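Side-chain contacts in IPT/TIG domain-containing protein BACOVA_02650 (Bacteroides ovatus, PDB 5E7H), which binds polysaccharide at the cell surface and probably captures xyloglucan before its transport into the periplasm for degradation: residues T18-G23 / S196-K201; R31-I34 / F38-P41; G97-V100 / S105-V108; V107-S112 / Y116-T121; A143-T148 / I179-N184. All coordinates share one frame; numbering follows the deposited sequence.

Overall arrangement
From the N terminus, strand 18-24 of the IPT/TIG domain supplies one half of contact 1; its other half, loop 196-201, arrives 173 residues later in the xyloglucan-binding domain, so this contact ties the two domains together and encloses all the others in sequence. Contact 2 follows at once as the hairpin 31-34/38-40 in the second sheet of the IPT/TIG sandwich. Contacts 3, 4 and 5 belong to the xyloglucan-binding domain. Contact 3 joins strands 98-101 and 105-108, and contact 4 carries on from V107 and V108 through a short loop back to T121. Contact 5 closes a 31-residue separation and reaches the same sheet as contact 3.

Contact 1 (T18-G23 / S196-K201); sequences TVTITG and SSFTGK
F198 lays the far end of its ring against T20 and T22, joining the beta sandwich of the IPT/TIG domain to a loop of the xyloglucan-binding domain. The crossing interaction is apolar and small. T20 and T22 both point their side chains from strand 18-24 toward the ring, with I21 turned the other way between them. T22 CG2 comes within 3.5 Å of F198 CZ, approaching from the opposite direction, while T20 CG2 lies 3.7 Å from the same F198 CZ; both methyls meet the ring obliquely. A7 of the neighbouring strand also touches the phenyl group. Polar bonds stay on each side. T22 OG1 is hydrogen-bonded to T6 OG1, while CG2, anti to the carbonyl carbon, meets F198. In the loop, S196 OG forms an ST turn and an ST motif by accepting from F198 N at 2.9 Å and from T199 N at 3.1 Å. F198 itself carries CG anti to the backbone N (chi1 -169°), which brings CZ out to the two methyls, T20 CG2 and T22 CG2.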
loop_
_atom_site.group_PDB
_atom_site.type_symbol
_atom_site.label_atom_id
_atom_site.label_comp_id
_atom_site.label_asym_id
_atom_site.label_seq_id
_atom_site.Cartn_x
_atom_site.Cartn_y
_atom_site.Cartn_z
ATOM N N THR A 18 -0.015 -0.177 13.202
ATOM C CA THR A 18 -1.003 0.781 13.685
ATOM C C THR A 18 -1.890 1.246 12.546
ATOM O O THR A 18 -1.403 1.585 11.462
ATOM C CB THR A 18 -0.330 1.993 14.334
ATOM O OG1 THR A 18 0.478 1.541 15.425
ATOM C CG2 THR A 18 -1.371 2.983 14.872
ATOM N N VAL A 19 -3.183 1.241 12.812
ATOM C CA VAL A 19 -4.198 1.805 11.927
ATOM C C VAL A 19 -4.652 3.115 12.538
ATOM O O VAL A 19 -4.934 3.163 13.726
ATOM C CB VAL A 19 -5.413 0.866 11.786
ATOM C CG1 VAL A 19 -6.404 1.402 10.740
ATOM C CG2 VAL A 19 -4.957 -0.523 11.407
ATOM N N THR A 20 -4.710 4.164 11.723
ATOM C CA THR A 20 -5.136 5.477 12.191
ATOM C C THR A 20 -6.319 5.931 11.359
ATOM O O THR A 20 -6.307 5.792 10.143
ATOM C CB THR A 20 -3.998 6.510 12.097
ATOM O OG1 THR A 20 -2.862 6.037 12.827
ATOM C CG2 THR A 20 -4.425 7.827 12.691
ATOM N N ILE A 21 -7.341 6.439 12.030
ATOM C CA ILE A 21 -8.550 6.934 11.384
ATOM C C ILE A 21 -8.749 8.377 11.798
ATOM O O ILE A 21 -8.804 8.672 12.967
ATOM C CB ILE A 21 -9.787 6.123 11.775
ATOM C CG1 ILE A 21 -9.581 4.651 11.420
ATOM C CG2 ILE A 21 -11.034 6.691 11.086
ATOM C CD1 ILE A 21 -10.680 3.750 11.945
ATOM N N THR A 22 -8.855 9.274 10.823
ATOM C CA THR A 22 -9.152 10.675 11.131
ATOM C C THR A 22 -10.613 10.978 10.832
ATOM O O THR A 22 -11.240 10.342 9.982
ATOM C CB THR A 22 -8.270 11.633 10.327
ATOM O OG1 THR A 22 -8.559 11.480 8.942
ATOM C CG2 THR A 22 -6.805 11.329 10.546
ATOM N N GLY A 23 -11.152 11.965 11.525
ATOM C CA GLY A 23 -12.545 12.305 11.354
ATOM C C GLY A 23 -12.970 13.308 12.385
ATOM O O GLY A 23 -12.181 14.147 12.805
ATOM N N SER A 196 3.782 8.665 2.021
ATOM C CA SER A 196 2.537 8.160 2.581
ATOM C C SER A 196 1.303 8.819 1.978
ATOM O O SER A 196 1.241 10.050 1.863
ATOM C CB SER A 196 2.545 8.383 4.093
ATOM O OG SER A 196 1.244 8.200 4.622
ATOM N N SER A 197 0.309 8.006 1.633
ATOM C CA SER A 197 -0.969 8.534 1.162
ATOM C C SER A 197 -1.720 9.244 2.288
ATOM O O SER A 197 -2.612 10.060 2.040
ATOM C CB SER A 197 -1.821 7.416 0.592
ATOM O OG SER A 197 -2.126 6.433 1.563
ATOM N N PHE A 198 -1.345 8.936 3.523
ATOM C CA PHE A 198 -2.021 9.474 4.697
ATOM C C PHE A 198 -1.417 10.798 5.157
ATOM O O PHE A 198 -2.147 11.726 5.524
ATOM C CB PHE A 198 -1.967 8.425 5.820
ATOM C CG PHE A 198 -2.839 8.726 7.016
ATOM C CD1 PHE A 198 -4.208 8.857 6.885
ATOM C CD2 PHE A 198 -2.280 8.789 8.279
ATOM C CE1 PHE A 198 -5.001 9.087 8.000
ATOM C CE2 PHE A 198 -3.056 9.020 9.388
ATOM C CZ PHE A 198 -4.417 9.171 9.252
ATOM N N THR A 199 -0.088 10.888 5.173
ATOM C CA THR A 199 0.596 12.084 5.705
ATOM C C THR A 199 1.283 12.946 4.650
ATOM O O THR A 199 1.626 14.106 4.918
ATOM C CB THR A 199 1.673 11.700 6.722
ATOM O OG1 THR A 199 2.730 11.011 6.042
ATOM C CG2 THR A 199 1.110 10.807 7.816
ATOM N N GLY A 200 1.504 12.381 3.465
ATOM C CA GLY A 200 2.232 13.064 2.409
ATOM C C GLY A 200 3.743 13.060 2.605
ATOM O O GLY A 200 4.470 13.630 1.784
ATOM N N LYS A 201 4.216 12.416 3.671
ATOM C CA LYS A 201 5.649 12.340 3.970
ATOM C C LYS A 201 6.243 10.945 3.774
ATOM O O LYS A 201 5.530 9.946 3.795
ATOM C CB LYS A 201 5.912 12.784 5.413
ATOM C CG LYS A 201 5.671 14.278 5.644
ATOM C CD LYS A 201 4.449 14.540 6.505
ATOM C CE LYS A 201 4.803 14.618 7.982
ATOM N NZ LYS A 201 5.373 15.944 8.363
#

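Contact 2 (R31-I34 / F38-P41); sequences RVNI and FDIP
D39 OD1 is gripped by two donors from the neighbouring strand, R31 NE at 3.1 Å and N33 ND2 at 2.8 Å, which reach it from opposite faces of the carboxylate plane. The asparagine bond is the straighter, 164° at the hydrogen, with D39 OD1 in the N33 amide plane. R31 comes from above the carboxylate, its guanidinium turned almost perpendicular to it (89°), and forms a salt bridge. Weak bonds from R31 NE to D39 OD2 and from R31 NH2 to D39 OD1 accompany it. R31 runs extended from CG to NE, with CG anti to the backbone N (chi1 -170°), which carries NE alongside D39. N33 OD1 accepts from G36 N, which should limit rotation of the amide.

Between the backbones, I40 N donates to V32 O at 2.9 Å and I34 N to F38 O at 2.8 Å. At V32 and I40 a water stands in for the second direct bond, accepting from V32 N and lying close to I40 O.

On the face away from N33 and D39, I34 links F38 to I40, which meets V32. I34 CB stands over one face of the F38 phenyl, 3.9 Å from its centroid, as a CH-pi contact. V32 CG1 and I40 CG1 lie 4.0 Å apart; F56 of the facing sheet touches V32, I34 and I40. This is an antiparallel beta hairpin at the edge of an IPT/TIG sheet, with buried V32, I34 and I40 turned to the other sheet.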
loop_
_atom_site.group_PDB
_atom_site.type_symbol
_atom_site.label_atom_id
_atom_site.label_comp_id
_atom_site.label_asym_id
_atom_site.label_seq_id
_atom_site.Cartn_x
_atom_site.Cartn_y
_atom_site.Cartn_z
ATOM N N ARG A 31 -17.245 1.115 20.143
ATOM C CA ARG A 31 -17.007 -0.041 19.301
ATOM C C ARG A 31 -16.274 0.354 18.037
ATOM O O ARG A 31 -16.608 1.359 17.422
ATOM C CB ARG A 31 -18.321 -0.717 18.927
ATOM C CG ARG A 31 -18.141 -2.050 18.257
ATOM C CD ARG A 31 -19.464 -2.612 17.802
ATOM N NE ARG A 31 -19.328 -3.985 17.332
ATOM C CZ ARG A 31 -20.282 -4.659 16.701
ATOM N NH1 ARG A 31 -21.455 -4.087 16.451
ATOM N NH2 ARG A 31 -20.061 -5.907 16.315
ATOM N N VAL A 32 -15.279 -0.445 17.668
ATOM C CA VAL A 32 -14.680 -0.376 16.337
ATOM C C VAL A 32 -14.698 -1.784 15.750
ATOM O O VAL A 32 -13.993 -2.677 16.229
ATOM C CB VAL A 32 -13.233 0.187 16.356
ATOM C CG1 VAL A 32 -12.591 0.120 14.970
ATOM C CG2 VAL A 32 -13.240 1.628 16.854
ATOM N N ASN A 33 -15.530 -1.979 14.728
ATOM C CA ASN A 33 -15.693 -3.283 14.104
ATOM C C ASN A 33 -14.956 -3.335 12.780
ATOM O O ASN A 33 -15.086 -2.435 11.960
ATOM C CB ASN A 33 -17.167 -3.612 13.882
ATOM C CG ASN A 33 -17.358 -4.940 13.185
ATOM O OD1 ASN A 33 -17.457 -4.992 11.971
ATOM N ND2 ASN A 33 -17.372 -6.031 13.957
ATOM N N ILE A 34 -14.177 -4.395 12.596
ATOM C CA ILE A 34 -13.425 -4.627 11.381
ATOM C C ILE A 34 -14.107 -5.637 10.466
ATOM O O ILE A 34 -14.143 -6.833 10.771
ATOM C CB ILE A 34 -12.014 -5.138 11.703
ATOM C CG1 ILE A 34 -11.307 -4.253 12.739
ATOM C CG2 ILE A 34 -11.187 -5.206 10.439
ATOM C CD1 ILE A 34 -11.206 -2.760 12.412
ATOM N N PHE A 38 -14.463 -9.015 13.457
ATOM C CA PHE A 38 -14.014 -8.883 14.846
ATOM C C PHE A 38 -14.000 -7.426 15.283
ATOM O O PHE A 38 -13.931 -6.531 14.446
ATOM C CB PHE A 38 -12.619 -9.505 15.019
ATOM C CG PHE A 38 -11.555 -8.907 14.127
ATOM C CD1 PHE A 38 -11.294 -9.423 12.848
ATOM C CD2 PHE A 38 -10.797 -7.820 14.549
ATOM C CE1 PHE A 38 -10.330 -8.872 12.039
ATOM C CE2 PHE A 38 -9.835 -7.270 13.738
ATOM C CZ PHE A 38 -9.590 -7.791 12.476
ATOM N N ASP A 39 -14.033 -7.208 16.600
ATOM C CA ASP A 39 -13.995 -5.870 17.195
ATOM C C ASP A 39 -12.611 -5.590 17.760
ATOM O O ASP A 39 -11.904 -6.510 18.183
ATOM C CB ASP A 39 -15.035 -5.718 18.320
ATOM C CG ASP A 39 -16.459 -5.827 17.836
ATOM O OD1 ASP A 39 -16.732 -5.486 16.673
ATOM O OD2 ASP A 39 -17.324 -6.232 18.641
ATOM N N ILE A 40 -12.236 -4.318 17.782
ATOM C CA ILE A 40 -11.050 -3.876 18.501
ATOM C C ILE A 40 -11.460 -3.623 19.951
ATOM O O ILE A 40 -12.393 -2.867 20.188
ATOM C CB ILE A 40 -10.458 -2.585 17.894
ATOM C CG1 ILE A 40 -10.220 -2.736 16.382
ATOM C CG2 ILE A 40 -9.177 -2.171 18.634
ATOM C CD1 ILE A 40 -9.213 -3.777 15.983
ATOM N N PRO A 41 -10.783 -4.266 20.919
ATOM C CA PRO A 41 -11.064 -3.985 22.334
ATOM C C PRO A 41 -11.030 -2.485 22.622
ATOM O O PRO A 41 -10.044 -1.851 22.257
ATOM C CB PRO A 41 -9.929 -4.706 23.069
ATOM C CG PRO A 41 -9.495 -5.779 22.141
ATOM C CD PRO A 41 -9.672 -5.218 20.757
HETATM O O HOH W 1 -14.815 -2.558 19.607
#

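Contact 3 (G97-V100 / S105-V108); sequences GSHV and SFVV
A T-shaped (edge-to-face) aromatic pair, H99 with F106, bridges strands 98-101 and 105-108, which belong to different sheets of the xyloglucan-binding domain. The backbones stand well apart, with 9.5 Å between H99 CA and F106 CA, and the two side chains point toward each other to span the gap. F106 brings its rim to the imidazole: CE2 lies over one face of the H99 ring, displaced toward that ring's rim, and F106 CZ comes 3.5 Å from both H99 CG and H99 ND1. The centroids are 4.9 Å apart and the planes meet at 66°, short of a full right angle. H99 takes up its place with CG anti to the backbone N (chi1 174°), which brings the imidazole up to the F106 edge. The polar edge has a partner elsewhere, since H99 ND1 hydrogen-bonds to S139 OG on strand 133-142. F106 also meets the ring of Y93 and touches T121 and L123 on the adjoining strand. With the C-H edge of the phenyl directed at the imidazole face, the pair is consistent with a favourable quadrupolar attraction, while the bond to S139 should hold the histidine against rotation about its CB-CG bond.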
loop_
_atom_site.group_PDB
_atom_site.type_symbol
_atom_site.label_atom_id
_atom_site.label_comp_id
_atom_site.label_asym_id
_atom_site.label_seq_id
_atom_site.Cartn_x
_atom_site.Cartn_y
_atom_site.Cartn_z
ATOM N N GLY A 97 0.429 -13.471 -8.011
ATOM C CA GLY A 97 1.569 -12.988 -8.758
ATOM C C GLY A 97 2.845 -13.713 -8.372
ATOM O O GLY A 97 2.868 -14.597 -7.491
ATOM N N SER A 98 3.941 -13.356 -9.029
ATOM C CA SER A 98 5.217 -13.986 -8.724
ATOM C C SER A 98 6.386 -13.195 -9.273
ATOM O O SER A 98 6.295 -12.528 -10.298
ATOM C CB SER A 98 5.254 -15.405 -9.275
ATOM O OG SER A 98 5.067 -15.422 -10.670
ATOM N N HIS A 99 7.491 -13.289 -8.566
ATOM C CA HIS A 99 8.766 -12.790 -9.035
ATOM C C HIS A 99 9.317 -13.664 -10.159
ATOM O O HIS A 99 9.286 -14.890 -10.063
ATOM C CB HIS A 99 9.741 -12.769 -7.857
ATOM C CG HIS A 99 11.138 -12.413 -8.225
ATOM N ND1 HIS A 99 11.555 -11.110 -8.396
ATOM C CD2 HIS A 99 12.234 -13.187 -8.393
ATOM C CE1 HIS A 99 12.844 -11.105 -8.688
ATOM N NE2 HIS A 99 13.282 -12.352 -8.685
ATOM N N VAL A 100 9.809 -13.047 -11.232
ATOM C CA VAL A 100 10.451 -13.793 -12.312
ATOM C C VAL A 100 11.977 -13.687 -12.247
ATOM O O VAL A 100 12.673 -14.707 -12.239
ATOM C CB VAL A 100 9.972 -13.308 -13.699
ATOM C CG1 VAL A 100 10.536 -14.193 -14.826
ATOM C CG2 VAL A 100 8.441 -13.282 -13.732
ATOM N N SER A 105 15.651 -9.044 -2.742
ATOM C CA SER A 105 15.463 -10.049 -1.719
ATOM C C SER A 105 13.981 -10.209 -1.428
ATOM O O SER A 105 13.168 -9.399 -1.857
ATOM C CB SER A 105 16.223 -9.668 -0.448
ATOM O OG SER A 105 15.787 -8.419 0.033
ATOM N N PHE A 106 13.661 -11.300 -0.739
ATOM C CA PHE A 106 12.315 -11.581 -0.268
ATOM C C PHE A 106 12.429 -11.981 1.189
ATOM O O PHE A 106 13.293 -12.789 1.561
ATOM C CB PHE A 106 11.670 -12.659 -1.129
ATOM C CG PHE A 106 11.378 -12.159 -2.492
ATOM C CD1 PHE A 106 10.291 -11.339 -2.698
ATOM C CD2 PHE A 106 12.248 -12.394 -3.527
ATOM C CE1 PHE A 106 10.044 -10.791 -3.930
ATOM C CE2 PHE A 106 11.995 -11.856 -4.775
ATOM C CZ PHE A 106 10.887 -11.058 -4.972
ATOM N N VAL A 107 11.600 -11.371 2.022
ATOM C CA VAL A 107 11.703 -11.596 3.468
ATOM C C VAL A 107 10.330 -11.845 4.071
ATOM O O VAL A 107 9.322 -11.313 3.595
ATOM C CB VAL A 107 12.368 -10.392 4.181
ATOM C CG1 VAL A 107 13.754 -10.105 3.593
ATOM C CG2 VAL A 107 11.535 -9.182 4.102
ATOM N N VAL A 108 10.308 -12.671 5.112
ATOM C CA VAL A 108 9.165 -12.794 6.019
ATOM C C VAL A 108 9.631 -12.172 7.317
ATOM O O VAL A 108 10.611 -12.629 7.908
ATOM C CB VAL A 108 8.743 -14.259 6.214
ATOM C CG1 VAL A 108 7.654 -14.400 7.281
ATOM C CG2 VAL A 108 8.271 -14.862 4.892
#

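Contact 4 (V107-S112 / Y116-T121); sequences VVADGS and YVSNGT. With NA (sodium ion), chain I.
S118 OG accepts from A109 N in a fairly straight bond of 3.0 Å (164° at the hydrogen). The same hydroxyl gives its proton to G120 O at 2.6 Å, in the carbonyl plane, and a water donates to it while also bonding A109 O, so three bonds fix it. A chi1 of 68°, with OG between the backbone N and the carbonyl carbon, puts the hydroxyl where A109 N and G120 O can both reach it. A109 CB packs at 3.4 Å on V117 C, and V108 CG2 lies 3.7 Å from T121 OG1. Farther round the loop, G111 N makes a weak bond to Y116 O, and D110 OD1 forms an Asx turn with S112 N at 2.9 Å. At the other end, N119 O (2.6 Å) and T121 O (2.5 Å) bind a sodium ion with a water; N92 O and D253 OD2 also bind it. Holding G120 O between the two ligands, S118 OG is placed as a second-shell group and may steady the backbone that presents both carbonyls to the sodium.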
loop_
_atom_site.group_PDB
_atom_site.type_symbol
_atom_site.label_atom_id
_atom_site.label_comp_id
_atom_site.label_asym_id
_atom_site.label_seq_id
_atom_site.Cartn_x
_atom_site.Cartn_y
_atom_site.Cartn_z
ATOM N N VAL A 107 11.600 -11.371 2.022
ATOM C CA VAL A 107 11.703 -11.596 3.468
ATOM C C VAL A 107 10.330 -11.845 4.071
ATOM O O VAL A 107 9.322 -11.313 3.595
ATOM C CB VAL A 107 12.368 -10.392 4.181
ATOM C CG1 VAL A 107 13.754 -10.105 3.593
ATOM C CG2 VAL A 107 11.535 -9.182 4.102
ATOM N N VAL A 108 10.308 -12.671 5.112
ATOM C CA VAL A 108 9.165 -12.794 6.019
ATOM C C VAL A 108 9.631 -12.172 7.317
ATOM O O VAL A 108 10.611 -12.629 7.908
ATOM C CB VAL A 108 8.743 -14.259 6.214
ATOM C CG1 VAL A 108 7.654 -14.400 7.281
ATOM C CG2 VAL A 108 8.271 -14.862 4.892
ATOM N N ALA A 109 8.970 -11.107 7.748
ATOM C CA ALA A 109 9.458 -10.357 8.896
ATOM C C ALA A 109 9.400 -11.215 10.159
ATOM O O ALA A 109 8.496 -12.034 10.318
ATOM C CB ALA A 109 8.673 -9.089 9.073
ATOM N N ASP A 110 10.364 -11.011 11.056
ATOM C CA ASP A 110 10.584 -11.928 12.183
ATOM C C ASP A 110 10.448 -11.287 13.562
ATOM O O ASP A 110 10.812 -11.911 14.570
ATOM C CB ASP A 110 11.963 -12.585 12.063
ATOM C CG ASP A 110 13.123 -11.617 12.282
ATOM O OD1 ASP A 110 12.894 -10.426 12.558
ATOM O OD2 ASP A 110 14.287 -12.056 12.156
ATOM N N GLY A 111 9.927 -10.066 13.626
ATOM C CA GLY A 111 9.696 -9.404 14.899
ATOM C C GLY A 111 10.900 -8.781 15.539
ATOM O O GLY A 111 10.786 -8.176 16.602
ATOM N N SER A 112 12.061 -8.899 14.906
ATOM C CA SER A 112 13.307 -8.466 15.551
ATOM C C SER A 112 14.064 -7.474 14.675
ATOM O O SER A 112 14.725 -6.572 15.179
ATOM C CB SER A 112 14.211 -9.676 15.894
ATOM O OG SER A 112 15.375 -9.252 16.557
ATOM N N TYR A 116 9.976 -5.722 10.656
ATOM C CA TYR A 116 9.456 -6.141 11.978
ATOM C C TYR A 116 8.191 -6.976 11.877
ATOM O O TYR A 116 8.144 -8.048 12.498
ATOM C CB TYR A 116 9.238 -4.938 12.919
ATOM C CG TYR A 116 10.483 -4.119 13.121
ATOM C CD1 TYR A 116 11.576 -4.638 13.812
ATOM C CD2 TYR A 116 10.568 -2.837 12.610
ATOM C CE1 TYR A 116 12.724 -3.877 13.986
ATOM C CE2 TYR A 116 11.708 -2.078 12.773
ATOM C CZ TYR A 116 12.775 -2.606 13.458
ATOM O OH TYR A 116 13.910 -1.835 13.616
ATOM N N VAL A 117 7.185 -6.502 11.136
ATOM C CA VAL A 117 5.983 -7.263 10.833
ATOM C C VAL A 117 5.794 -7.322 9.318
ATOM O O VAL A 117 6.306 -6.470 8.586
ATOM C CB VAL A 117 4.729 -6.655 11.514
ATOM C CG1 VAL A 117 4.834 -6.824 13.025
ATOM C CG2 VAL A 117 4.543 -5.197 11.166
ATOM N N SER A 118 5.114 -8.365 8.850
ATOM C CA SER A 118 4.733 -8.461 7.445
ATOM C C SER A 118 3.556 -9.391 7.319
ATOM O O SER A 118 3.327 -10.249 8.166
ATOM C CB SER A 118 5.897 -8.957 6.574
ATOM O OG SER A 118 6.225 -10.295 6.843
ATOM N N ASN A 119 2.805 -9.201 6.235
ATOM C CA ASN A 119 1.773 -10.143 5.851
ATOM C C ASN A 119 2.459 -11.141 4.924
ATOM O O ASN A 119 2.492 -10.952 3.704
ATOM C CB ASN A 119 0.608 -9.431 5.157
ATOM C CG ASN A 119 -0.347 -8.725 6.126
ATOM O OD1 ASN A 119 -0.114 -8.622 7.338
ATOM N ND2 ASN A 119 -1.470 -8.265 5.578
ATOM N N GLY A 120 3.077 -12.162 5.505
ATOM C CA GLY A 120 3.842 -13.117 4.728
ATOM C C GLY A 120 5.061 -12.499 4.084
ATOM O O GLY A 120 5.764 -11.700 4.685
ATOM N N THR A 121 5.324 -12.920 2.856
ATOM C CA THR A 121 6.514 -12.508 2.121
ATOM C C THR A 121 6.388 -11.108 1.548
ATOM O O THR A 121 5.377 -10.768 0.960
ATOM C CB THR A 121 6.769 -13.475 0.984
ATOM O OG1 THR A 121 6.837 -14.802 1.505
ATOM C CG2 THR A 121 8.079 -13.152 0.278
HETATM NA NA NA I . 2.854 -10.687 1.182
HETATM O O HOH W 2 5.908 -11.964 9.188
HETATM O O HOH W 3 0.330 -10.168 1.661
#

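Contact 5 (A143-T148 / I179-N184); sequences AQWVNT and IAMCEN. With FMT (formic acid), chain E.
M181, whose side chain reaches W145, also closes a type I' beta turn through its carbonyl: N184 N donates to M181 O at 3.0 Å. C182, the second residue of that turn, meets the same indole. Both sulfurs sit obliquely to the six-membered ring. M181 SD is 4.9 Å from its centroid, a Met-aromatic contact, and C182 SG is 5.1 Å away. W145 CH2 lies 4.0 Å from M181 CG, and W145 CZ2 the same distance from C182 SG. M181 is extended beyond CG (chi2 175°), which lays SD beside CZ3 and CH2 of the indole. The polar end of W145 is satisfied elsewhere, NE1 bonding to S231 O. A143 CB lies over one face of the indole, and F226 of helix 223-227 meets W145 edge-to-face and touches C182. The arrangement is a largely buried sulfur-aromatic contact in the xyloglucan-binding domain, packing loop 143-148 against the end of strand 176-181 and the type I' turn that follows it.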
loop_
_atom_site.group_PDB
_atom_site.type_symbol
_atom_site.label_atom_id
_atom_site.label_comp_id
_atom_site.label_asym_id
_atom_site.label_seq_id
_atom_site.Cartn_x
_atom_site.Cartn_y
_atom_site.Cartn_z
ATOM N N ALA A 143 2.127 -10.068 -12.576
ATOM C CA ALA A 143 0.965 -9.693 -11.809
ATOM C C ALA A 143 -0.195 -10.600 -12.165
ATOM O O ALA A 143 -0.248 -11.185 -13.252
ATOM C CB ALA A 143 0.614 -8.263 -12.094
ATOM N N GLN A 144 -1.148 -10.687 -11.250
ATOM C CA GLN A 144 -2.468 -11.229 -11.535
ATOM C C GLN A 144 -3.419 -10.052 -11.573
ATOM O O GLN A 144 -3.782 -9.511 -10.530
ATOM C CB GLN A 144 -2.873 -12.240 -10.470
ATOM C CG GLN A 144 -4.235 -12.851 -10.689
ATOM C CD GLN A 144 -4.625 -13.785 -9.564
ATOM O OE1 GLN A 144 -5.747 -13.725 -9.058
ATOM N NE2 GLN A 144 -3.698 -14.648 -9.160
ATOM N N TRP A 145 -3.764 -9.580 -12.774
ATOM C CA TRP A 145 -4.559 -8.348 -12.849
ATOM C C TRP A 145 -5.927 -8.587 -12.224
ATOM O O TRP A 145 -6.431 -9.709 -12.202
ATOM C CB TRP A 145 -4.699 -7.857 -14.301
ATOM C CG TRP A 145 -3.373 -7.616 -15.012
ATOM C CD1 TRP A 145 -2.992 -8.188 -16.183
ATOM C CD2 TRP A 145 -2.273 -6.775 -14.604
ATOM N NE1 TRP A 145 -1.738 -7.765 -16.540
ATOM C CE2 TRP A 145 -1.268 -6.901 -15.593
ATOM C CE3 TRP A 145 -2.036 -5.914 -13.524
ATOM C CZ2 TRP A 145 -0.048 -6.223 -15.517
ATOM C CZ3 TRP A 145 -0.823 -5.242 -13.453
ATOM C CH2 TRP A 145 0.161 -5.408 -14.449
ATOM N N VAL A 146 -6.526 -7.505 -11.732
ATOM C CA VAL A 146 -7.839 -7.576 -11.091
ATOM C C VAL A 146 -8.867 -8.044 -12.117
ATOM O O VAL A 146 -8.885 -7.593 -13.263
ATOM C CB VAL A 146 -8.251 -6.208 -10.495
ATOM C CG1 VAL A 146 -9.589 -6.320 -9.778
ATOM C CG2 VAL A 146 -7.177 -5.698 -9.547
ATOM N N ASN A 147 -9.732 -8.968 -11.708
ATOM C CA ASN A 147 -10.772 -9.488 -12.558
ATOM C C ASN A 147 -11.763 -8.404 -12.970
ATOM O O ASN A 147 -12.046 -7.512 -12.172
ATOM C CB ASN A 147 -11.500 -10.605 -11.821
ATOM C CG ASN A 147 -12.289 -11.507 -12.745
ATOM O OD1 ASN A 147 -13.296 -11.112 -13.335
ATOM N ND2 ASN A 147 -11.832 -12.747 -12.866
ATOM N N THR A 148 -12.310 -8.494 -14.176
ATOM C CA THR A 148 -13.283 -7.498 -14.635
ATOM C C THR A 148 -14.622 -7.633 -13.896
ATOM O O THR A 148 -15.480 -6.749 -13.995
ATOM C CB THR A 148 -13.508 -7.553 -16.161
ATOM O OG1 THR A 148 -13.884 -8.871 -16.570
ATOM C CG2 THR A 148 -12.256 -7.113 -16.898
ATOM N N ILE A 179 8.335 2.300 -11.448
ATOM C CA ILE A 179 7.306 1.257 -11.504
ATOM C C ILE A 179 6.766 1.228 -12.940
ATOM O O ILE A 179 6.322 2.261 -13.475
ATOM C CB ILE A 179 6.166 1.500 -10.508
ATOM C CG1 ILE A 179 6.722 1.552 -9.075
ATOM C CG2 ILE A 179 5.121 0.395 -10.645
ATOM C CD1 ILE A 179 5.666 1.860 -7.978
ATOM N N ALA A 180 6.838 0.058 -13.567
ATOM C CA ALA A 180 6.423 -0.117 -14.960
ATOM C C ALA A 180 5.458 -1.288 -15.035
ATOM O O ALA A 180 5.554 -2.226 -14.245
ATOM C CB ALA A 180 7.610 -0.359 -15.850
ATOM N N MET A 181 4.531 -1.233 -15.987
ATOM C CA MET A 181 3.624 -2.340 -16.257
ATOM C C MET A 181 3.570 -2.650 -17.755
ATOM O O MET A 181 3.689 -1.756 -18.601
ATOM C CB MET A 181 2.223 -2.018 -15.754
ATOM C CG MET A 181 2.092 -1.966 -14.254
ATOM S SD MET A 181 0.431 -1.442 -13.818
ATOM C CE MET A 181 0.570 -1.493 -12.045
ATOM N N CYS A 182 3.371 -3.925 -18.064
ATOM C CA CYS A 182 3.152 -4.414 -19.438
ATOM C C CYS A 182 4.287 -4.085 -20.402
ATOM O O CYS A 182 4.079 -3.963 -21.617
ATOM C CB CYS A 182 1.856 -3.863 -20.010
ATOM S SG CYS A 182 0.410 -4.213 -19.000
ATOM N N GLU A 183 5.484 -3.951 -19.853
ATOM C CA GLU A 183 6.680 -3.581 -20.601
ATOM C C GLU A 183 6.494 -2.281 -21.379
ATOM O O GLU A 183 7.191 -2.033 -22.364
ATOM C CB GLU A 183 7.115 -4.723 -21.541
ATOM C CG GLU A 183 7.639 -5.917 -20.759
ATOM C CD GLU A 183 8.425 -6.896 -21.599
ATOM O OE1 GLU A 183 8.897 -6.516 -22.692
ATOM O OE2 GLU A 183 8.570 -8.054 -21.155
ATOM N N ASN A 184 5.587 -1.425 -20.916
ATOM C CA ASN A 184 5.425 -0.115 -21.539
ATOM C C ASN A 184 6.252 0.896 -20.773
ATOM O O ASN A 184 5.755 1.639 -19.944
ATOM C CB ASN A 184 3.959 0.316 -21.600
ATOM C CG ASN A 184 3.783 1.595 -22.399
ATOM O OD1 ASN A 184 4.760 2.141 -22.913
ATOM N ND2 ASN A 184 2.549 2.062 -22.539
HETATM C C FMT E . -9.436 -14.699 -11.123
HETATM O O1 FMT E . -10.019 -14.362 -10.057
HETATM O O2 FMT E . -8.917 -13.811 -11.854
#